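Local coordinates for nisin biosynthesis protein nisC (Lactococcus lactis subsp. lactis, PDB 2G02), which catalyses the zinc-dependent closure of thioether rings in the nisin precursor, adding cysteine thiols to dehydrated residues, at residues L251-L256 with S271-A276; Y321-G326 with G371-I376. All blocks are in the same frame, centred on the assembly; numbering follows the deposited sequence.

Contact 1 (L251-L256 with S271-A276); sequences LWKDGL and SFIRDA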
ATOM      1  N   LEU A 251     -16.434   8.619   9.138  1.00 43.32           N
ATOM      2  CA  LEU A 251     -15.458   9.533   8.515  1.00 42.99           C
ATOM      3  C   LEU A 251     -14.378   9.991   9.475  1.00 42.74           C
ATOM      4  O   LEU A 251     -14.622  10.147  10.662  1.00 42.36           O
ATOM      5  CB  LEU A 251     -16.137  10.739   7.873  1.00 42.42           C
ATOM      6  CG  LEU A 251     -16.828  10.389   6.560  1.00 43.92           C
ATOM      7  CD1 LEU A 251     -17.962  11.367   6.275  1.00 45.95           C
ATOM      8  CD2 LEU A 251     -15.857  10.313   5.384  1.00 43.01           C
ATOM      9  N   TRP A 252     -13.177  10.193   8.948  1.00 42.84           N
ATOM     10  CA  TRP A 252     -12.077  10.695   9.745  1.00 43.19           C
ATOM     11  C   TRP A 252     -11.377  11.780   8.972  1.00 44.24           C
ATOM     12  O   TRP A 252     -11.321  11.716   7.751  1.00 45.02           O
ATOM     13  CB  TRP A 252     -11.086   9.582  10.009  1.00 41.80           C
ATOM     14  CG  TRP A 252     -11.519   8.589  11.010  1.00 41.87           C
ATOM     15  CD1 TRP A 252     -11.143   8.542  12.332  1.00 40.61           C
ATOM     16  CD2 TRP A 252     -12.366   7.445  10.791  1.00 40.79           C
ATOM     17  NE1 TRP A 252     -11.702   7.447  12.942  1.00 39.92           N
ATOM     18  CE2 TRP A 252     -12.468   6.762  12.029  1.00 39.66           C
ATOM     19  CE3 TRP A 252     -13.063   6.940   9.674  1.00 40.16           C
ATOM     20  CZ2 TRP A 252     -13.241   5.590  12.186  1.00 39.92           C
ATOM     21  CZ3 TRP A 252     -13.841   5.777   9.829  1.00 39.86           C
ATOM     22  CH2 TRP A 252     -13.926   5.122  11.084  1.00 40.11           C
ATOM     23  N   LYS A 253     -10.831  12.772   9.668  1.00 45.42           N
ATOM     24  CA  LYS A 253      -9.977  13.764   9.021  1.00 46.42           C
ATOM     25  C   LYS A 253      -8.644  13.113   8.686  1.00 46.72           C
ATOM     26  O   LYS A 253      -8.296  12.083   9.265  1.00 46.77           O
ATOM     27  CB  LYS A 253      -9.734  14.976   9.922  1.00 46.48           C
ATOM     28  CG  LYS A 253     -10.984  15.773  10.282  1.00 48.50           C
ATOM     29  CD  LYS A 253     -10.665  17.241  10.626  1.00 50.22           C
ATOM     30  CE  LYS A 253      -9.903  17.395  11.926  1.00 51.64           C
ATOM     31  NZ  LYS A 253     -10.846  17.613  13.047  1.00 54.38           N
ATOM     32  N   ASP A 254      -7.911  13.735   7.764  1.00 47.54           N
ATOM     33  CA  ASP A 254      -6.589  13.285   7.322  1.00 48.53           C
ATOM     34  C   ASP A 254      -5.540  13.374   8.423  1.00 49.09           C
ATOM     35  O   ASP A 254      -4.595  12.592   8.471  1.00 48.92           O
ATOM     36  CB  ASP A 254      -6.128  14.113   6.108  1.00 48.76           C
ATOM     37  CG  ASP A 254      -6.810  13.690   4.795  1.00 49.62           C
ATOM     38  OD1 ASP A 254      -7.891  13.062   4.843  1.00 50.77           O
ATOM     39  OD2 ASP A 254      -6.264  13.990   3.705  1.00 50.55           O
ATOM     40  N   GLY A 255      -5.714  14.352   9.298  1.00 50.15           N
ATOM     41  CA  GLY A 255      -4.784  14.608  10.380  1.00 50.97           C
ATOM     42  C   GLY A 255      -5.480  15.155  11.611  1.00 51.78           C
ATOM     43  O   GLY A 255      -6.466  15.899  11.510  1.00 51.87           O
ATOM     44  N   LEU A 256      -4.958  14.775  12.776  1.00 52.31           N
ATOM     45  CA  LEU A 256      -5.448  15.264  14.053  1.00 52.42           C
ATOM     46  C   LEU A 256      -4.362  16.120  14.655  1.00 53.56           C
ATOM     47  O   LEU A 256      -3.192  15.761  14.595  1.00 53.70           O
ATOM     48  CB  LEU A 256      -5.768  14.099  14.975  1.00 51.71           C
ATOM     49  CG  LEU A 256      -6.931  13.232  14.510  1.00 50.07           C
ATOM     50  CD1 LEU A 256      -6.918  11.932  15.278  1.00 47.66           C
ATOM     51  CD2 LEU A 256      -8.266  13.964  14.643  1.00 47.27           C
ATOM     52  N   SER A 271     -11.231  20.686   5.525  1.00 73.65           N
ATOM     53  CA  SER A 271     -11.608  21.323   4.274  1.00 71.53           C
ATOM     54  C   SER A 271     -11.896  20.212   3.252  1.00 70.00           C
ATOM     55  O   SER A 271     -12.934  20.239   2.570  1.00 69.43           O
ATOM     56  CB  SER A 271     -10.484  22.250   3.793  1.00 71.72           C
ATOM     57  OG  SER A 271     -11.002  23.421   3.194  1.00 71.45           O
ATOM     58  N   PHE A 272     -10.996  19.222   3.189  1.00 67.52           N
ATOM     59  CA  PHE A 272     -11.081  18.160   2.191  1.00 65.12           C
ATOM     60  C   PHE A 272     -10.879  16.773   2.807  1.00 62.77           C
ATOM     61  O   PHE A 272      -9.763  16.405   3.166  1.00 63.38           O
ATOM     62  CB  PHE A 272     -10.019  18.397   1.111  1.00 65.60           C
ATOM     63  CG  PHE A 272     -10.452  18.006  -0.284  1.00 67.01           C
ATOM     64  CD1 PHE A 272     -10.434  18.951  -1.317  1.00 67.28           C
ATOM     65  CD2 PHE A 272     -10.863  16.694  -0.572  1.00 67.76           C
ATOM     66  CE1 PHE A 272     -10.822  18.600  -2.616  1.00 68.22           C
ATOM     67  CE2 PHE A 272     -11.260  16.334  -1.858  1.00 67.18           C
ATOM     68  CZ  PHE A 272     -11.236  17.286  -2.886  1.00 67.54           C
ATOM     69  N   ILE A 273     -11.956  16.014   2.951  1.00 59.40           N
ATOM     70  CA  ILE A 273     -11.853  14.577   3.204  1.00 56.01           C
ATOM     71  C   ILE A 273     -12.276  13.901   1.908  1.00 53.88           C
ATOM     72  O   ILE A 273     -13.134  14.420   1.196  1.00 53.67           O
ATOM     73  CB  ILE A 273     -12.734  14.105   4.400  1.00 56.01           C
ATOM     74  CG1 ILE A 273     -12.420  14.921   5.658  1.00 56.03           C
ATOM     75  CG2 ILE A 273     -12.507  12.627   4.706  1.00 55.22           C
ATOM     76  CD1 ILE A 273     -13.439  14.785   6.791  1.00 55.51           C
ATOM     77  N   ARG A 274     -11.657  12.773   1.585  1.00 50.95           N
ATOM     78  CA  ARG A 274     -12.032  12.007   0.405  1.00 48.58           C
ATOM     79  C   ARG A 274     -12.136  10.498   0.721  1.00 47.05           C
ATOM     80  O   ARG A 274     -11.765  10.069   1.808  1.00 46.74           O
ATOM     81  CB  ARG A 274     -11.040  12.285  -0.725  1.00 48.76           C
ATOM     82  CG  ARG A 274      -9.736  11.492  -0.632  1.00 48.53           C
ATOM     83  CD  ARG A 274      -8.743  11.894  -1.706  1.00 48.51           C
ATOM     84  NE  ARG A 274      -9.286  11.771  -3.062  1.00 49.06           N
ATOM     85  CZ  ARG A 274      -8.781  12.404  -4.114  1.00 48.84           C
ATOM     86  NH1 ARG A 274      -7.725  13.190  -3.963  1.00 48.21           N
ATOM     87  NH2 ARG A 274      -9.326  12.256  -5.311  1.00 47.72           N
ATOM     88  N   ASP A 275     -12.671   9.710  -0.212  1.00 45.04           N
ATOM     89  CA  ASP A 275     -12.713   8.261  -0.061  1.00 43.14           C
ATOM     90  C   ASP A 275     -11.659   7.578  -0.940  1.00 42.28           C
ATOM     91  O   ASP A 275     -11.842   7.402  -2.140  1.00 42.11           O
ATOM     92  CB  ASP A 275     -14.115   7.729  -0.337  1.00 42.82           C
ATOM     93  CG  ASP A 275     -15.098   8.071   0.767  1.00 42.65           C
ATOM     94  OD1 ASP A 275     -14.770   7.862   1.962  1.00 42.00           O
ATOM     95  OD2 ASP A 275     -16.208   8.541   0.442  1.00 40.92           O
ATOM     96  N   ALA A 276     -10.540   7.208  -0.325  1.00 41.32           N
ATOM     97  CA  ALA A 276      -9.415   6.661  -1.053  1.00 40.20           C
ATOM     98  C   ALA A 276      -8.752   5.495  -0.321  1.00 39.99           C
ATOM     99  O   ALA A 276      -8.946   5.279   0.881  1.00 40.09           O
ATOM    100  CB  ALA A 276      -8.395   7.757  -1.343  1.00 39.87           C
TER
HETATM  101  O   HOH W   1      -8.971  15.897   6.234  1.00 41.17           O
HETATM  102  O   HOH W   2      -9.663  11.833   2.687  1.00 47.73           O
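I273 carries the apolar part of this contact, laying its branches around the carbonyl of W252 and against L251. Its CG2 lies 3.4 Å from W252 O, and CG1 also approaches that oxygen. The first torsion (chi1 -54°) sets CG2 anti to the backbone N and turns CG1 beside it, which brings both branches to the same oxygen. The side chains of L251 and I273 slant across one another, L251 CD2 meeting I273 CG2 at 4.1 Å. Farther along, I273 CD1 reaches K253 CA at 4.2 Å.

The polar part runs through water. One water accepts from D254 N (2.9 Å) and donates to F272 O (3.2 Å). A second donates to D254 OD1 (3.0 Å) and takes the N-H of R274, although that latter separation is modelled too short to be trusted in detail. Charged ends nearby are engaged elsewhere: D275 OD1 with R314, K253 NZ with R268 O and E260.

No direct hydrogen bond passes between 251-256 and 271-276. The touching parts of the two segments run 119° apart rather than pairing as strands, and their cohesion comes from isoleucine packing and the two waters that D254 shares with the backbone of F272 and R274.

Contact 2 (Y321-G326 with G371-I376); sequences YMICHG and GFLEGI. With ZN (zinc ion), chain B.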
ATOM      1  N   TYR A 321     -10.267   6.522 -12.107  1.00 38.96           N
ATOM      2  CA  TYR A 321     -10.212   5.096 -11.905  1.00 38.86           C
ATOM      3  C   TYR A 321      -8.847   4.597 -11.463  1.00 38.59           C
ATOM      4  O   TYR A 321      -8.579   3.395 -11.459  1.00 38.81           O
ATOM      5  CB  TYR A 321     -10.689   4.386 -13.160  1.00 38.49           C
ATOM      6  CG  TYR A 321     -12.192   4.453 -13.293  1.00 38.89           C
ATOM      7  CD1 TYR A 321     -13.001   3.481 -12.703  1.00 37.95           C
ATOM      8  CD2 TYR A 321     -12.812   5.499 -13.982  1.00 39.03           C
ATOM      9  CE1 TYR A 321     -14.395   3.523 -12.811  1.00 37.90           C
ATOM     10  CE2 TYR A 321     -14.221   5.554 -14.093  1.00 39.15           C
ATOM     11  CZ  TYR A 321     -14.998   4.559 -13.503  1.00 38.75           C
ATOM     12  OH  TYR A 321     -16.375   4.590 -13.601  1.00 39.14           O
ATOM     13  N   MET A 322      -7.992   5.516 -11.061  1.00 37.82           N
ATOM     14  CA  MET A 322      -6.674   5.134 -10.579  1.00 37.97           C
ATOM     15  C   MET A 322      -6.770   4.360  -9.252  1.00 37.48           C
ATOM     16  O   MET A 322      -7.810   4.398  -8.573  1.00 37.31           O
ATOM     17  CB  MET A 322      -5.826   6.380 -10.392  1.00 37.29           C
ATOM     18  CG  MET A 322      -6.003   7.005  -9.044  1.00 36.61           C
ATOM     19  SD  MET A 322      -4.901   8.379  -8.859  1.00 40.85           S
ATOM     20  CE  MET A 322      -4.174   7.965  -7.337  1.00 39.75           C
ATOM     21  N   ILE A 323      -5.673   3.692  -8.881  1.00 36.65           N
ATOM     22  CA  ILE A 323      -5.603   2.957  -7.641  1.00 35.87           C
ATOM     23  C   ILE A 323      -5.489   3.858  -6.396  1.00 36.43           C
ATOM     24  O   ILE A 323      -6.237   3.688  -5.424  1.00 36.70           O
ATOM     25  CB  ILE A 323      -4.430   1.913  -7.694  1.00 36.34           C
ATOM     26  CG1 ILE A 323      -4.862   0.696  -8.520  1.00 36.02           C
ATOM     27  CG2 ILE A 323      -3.942   1.492  -6.283  1.00 33.42           C
ATOM     28  CD1 ILE A 323      -3.880  -0.394  -8.515  1.00 34.65           C
ATOM     29  N   CYS A 324      -4.550   4.792  -6.403  1.00 36.55           N
ATOM     30  CA  CYS A 324      -4.136   5.446  -5.156  1.00 36.95           C
ATOM     31  C   CYS A 324      -5.286   6.169  -4.446  1.00 37.06           C
ATOM     32  O   CYS A 324      -5.581   5.898  -3.282  1.00 37.47           O
ATOM     33  CB  CYS A 324      -2.942   6.394  -5.395  1.00 36.50           C
ATOM     34  SG  CYS A 324      -2.192   7.081  -3.878  1.00 38.95           S
ATOM     35  N   HIS A 325      -5.946   7.069  -5.161  1.00 37.52           N
ATOM     36  CA  HIS A 325      -7.081   7.799  -4.637  1.00 37.84           C
ATOM     37  C   HIS A 325      -8.178   7.861  -5.695  1.00 37.74           C
ATOM     38  O   HIS A 325      -8.867   8.867  -5.822  1.00 37.98           O
ATOM     39  CB  HIS A 325      -6.655   9.203  -4.110  1.00 38.00           C
ATOM     40  CG  HIS A 325      -5.649   9.923  -4.970  1.00 38.49           C
ATOM     41  ND1 HIS A 325      -4.284   9.836  -4.761  1.00 37.78           N
ATOM     42  CD2 HIS A 325      -5.815  10.762  -6.028  1.00 38.89           C
ATOM     43  CE1 HIS A 325      -3.654  10.595  -5.644  1.00 37.58           C
ATOM     44  NE2 HIS A 325      -4.559  11.163  -6.428  1.00 38.90           N
ATOM     45  N   GLY A 326      -8.306   6.779  -6.471  1.00 37.83           N
ATOM     46  CA  GLY A 326      -9.409   6.616  -7.440  1.00 36.95           C
ATOM     47  C   GLY A 326     -10.286   5.379  -7.205  1.00 36.54           C
ATOM     48  O   GLY A 326     -10.125   4.646  -6.230  1.00 36.43           O
ATOM     49  N   GLY A 371       2.010   3.955 -15.175  1.00 40.66           N
ATOM     50  CA  GLY A 371       2.473   3.255 -13.959  1.00 39.89           C
ATOM     51  C   GLY A 371       1.400   2.694 -13.007  1.00 40.13           C
ATOM     52  O   GLY A 371       0.194   2.933 -13.173  1.00 40.30           O
ATOM     53  N   PHE A 372       1.847   1.950 -11.993  1.00 38.85           N
ATOM     54  CA  PHE A 372       0.951   1.223 -11.112  1.00 37.64           C
ATOM     55  C   PHE A 372       0.033   2.109 -10.259  1.00 37.13           C
ATOM     56  O   PHE A 372      -1.187   1.969 -10.286  1.00 36.77           O
ATOM     57  CB  PHE A 372       1.769   0.281 -10.209  1.00 37.68           C
ATOM     58  CG  PHE A 372       0.978  -0.311  -9.084  1.00 37.17           C
ATOM     59  CD1 PHE A 372      -0.005  -1.264  -9.329  1.00 38.20           C
ATOM     60  CD2 PHE A 372       1.204   0.092  -7.771  1.00 38.90           C
ATOM     61  CE1 PHE A 372      -0.752  -1.823  -8.271  1.00 38.87           C
ATOM     62  CE2 PHE A 372       0.477  -0.455  -6.703  1.00 38.24           C
ATOM     63  CZ  PHE A 372      -0.509  -1.412  -6.953  1.00 38.68           C
ATOM     64  N   LEU A 373       0.625   3.029  -9.511  1.00 36.59           N
ATOM     65  CA  LEU A 373      -0.091   3.683  -8.437  1.00 35.39           C
ATOM     66  C   LEU A 373      -1.138   4.670  -8.948  1.00 35.84           C
ATOM     67  O   LEU A 373      -2.239   4.798  -8.387  1.00 35.19           O
ATOM     68  CB  LEU A 373       0.906   4.323  -7.469  1.00 35.01           C
ATOM     69  CG  LEU A 373       0.424   4.857  -6.119  1.00 34.40           C
ATOM     70  CD1 LEU A 373      -0.314   3.796  -5.309  1.00 34.33           C
ATOM     71  CD2 LEU A 373       1.553   5.511  -5.312  1.00 33.29           C
ATOM     72  N   GLU A 374      -0.817   5.355 -10.031  1.00 36.33           N
ATOM     73  CA  GLU A 374      -1.764   6.318 -10.572  1.00 36.71           C
ATOM     74  C   GLU A 374      -2.098   6.063 -12.009  1.00 36.77           C
ATOM     75  O   GLU A 374      -3.078   6.617 -12.509  1.00 37.37           O
ATOM     76  CB  GLU A 374      -1.243   7.741 -10.421  1.00 36.54           C
ATOM     77  CG  GLU A 374      -1.080   8.123  -8.973  1.00 38.97           C
ATOM     78  CD  GLU A 374      -0.753   9.562  -8.802  1.00 41.49           C
ATOM     79  OE1 GLU A 374      -0.444  10.218  -9.811  1.00 43.54           O
ATOM     80  OE2 GLU A 374      -0.791  10.041  -7.655  1.00 43.30           O
ATOM     81  N   GLY A 375      -1.285   5.247 -12.676  1.00 36.40           N
ATOM     82  CA  GLY A 375      -1.384   5.103 -14.121  1.00 36.31           C
ATOM     83  C   GLY A 375      -2.317   3.965 -14.476  1.00 36.56           C
ATOM     84  O   GLY A 375      -2.900   3.320 -13.588  1.00 37.38           O
ATOM     85  N   ILE A 376      -2.438   3.696 -15.767  1.00 35.81           N
ATOM     86  CA  ILE A 376      -3.419   2.742 -16.250  1.00 35.39           C
ATOM     87  C   ILE A 376      -3.069   1.287 -15.934  1.00 35.23           C
ATOM     88  O   ILE A 376      -3.955   0.436 -15.910  1.00 35.60           O
ATOM     89  CB  ILE A 376      -3.663   2.923 -17.776  1.00 35.71           C
ATOM     90  CG1 ILE A 376      -4.990   2.299 -18.207  1.00 35.84           C
ATOM     91  CG2 ILE A 376      -2.513   2.363 -18.604  1.00 33.02           C
ATOM     92  CD1 ILE A 376      -5.384   2.642 -19.697  1.00 35.24           C
TER
HETATM   93 ZN    ZN B 416      -3.406   8.839  -3.174  1.00 42.53          ZN
HETATM   94  O   HOH W   3      -3.489   3.313 -10.927  1.00 28.54           O
HETATM   95  O   HOH W   4      -1.904  10.031  -2.560  1.00 38.59           O
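The catalytic zinc site of the lanthionine cyclase is built on C324 and H325, and the turn holding L373 and E374 packs against these two ligands. Zinc is bound by C324 SG at 2.2 Å, H325 ND1 at 2.1 Å and a water at 2.0 Å; C278 SG, from another loop, makes the fourth ligand. With SG anti to the backbone N (chi1 -172°), C324 turns its sulfur to the metal while its CB stays against L373 CD1, 3.7 Å away.

One backbone hydrogen bond joins the segments: C324 N donates to L373 O at 3.0 Å. A water adds a second link, accepting from I323 N and donating to both F372 O and G375 O. This water thus connects one N-H of the zinc-binding loop with two carbonyls of the opposing turn.

Side chains fill in around this framework. M322 and E374 run alongside each other in the same direction, with M322 SD 3.8 Å from E374 CG. On the other flank, I323 CD1 touches F372 CE1 at 3.4 Å, the two side chains crossing at about a right angle. The E374 carboxylate comes obliquely to the H325 ring, its plane 81° from the ring's, and OE2 stands 3.5 Å from H325 CE1.

Both segments lead into helices. G326 is the N-cap of helix 327-341, while the loop holding L373 and E374 runs into helix 376-387, where I376 leans on helix 3-18. C278, which also pairs through its backbone with C324, precedes helix 281-295, so the metal gathers loops leading toward two helices of the mainly helical fold.

Along the chain the two contacts follow in series, neither nesting nor crossing. Contact 1 closes first: the chain leaves 251-256, passes through helix 258-263 and returns at 271-276, a short excursion. Helices 281-295 and 298-314 come next, then contact 2 opens at 321-326; helices 327-341, 347-355 and 357-362 intervene before 371-376 closes it. Although their centres lie about 19 Å apart, they touch where A276 CB meets H325 CA at 3.5 Å. The chain reaches the zinc ligand C278 just after A276, so the end of contact 1 delivers one loop to the metal and contact 2 holds the other, tying together the approaches to helices 281-295, 327-341 and 376-387.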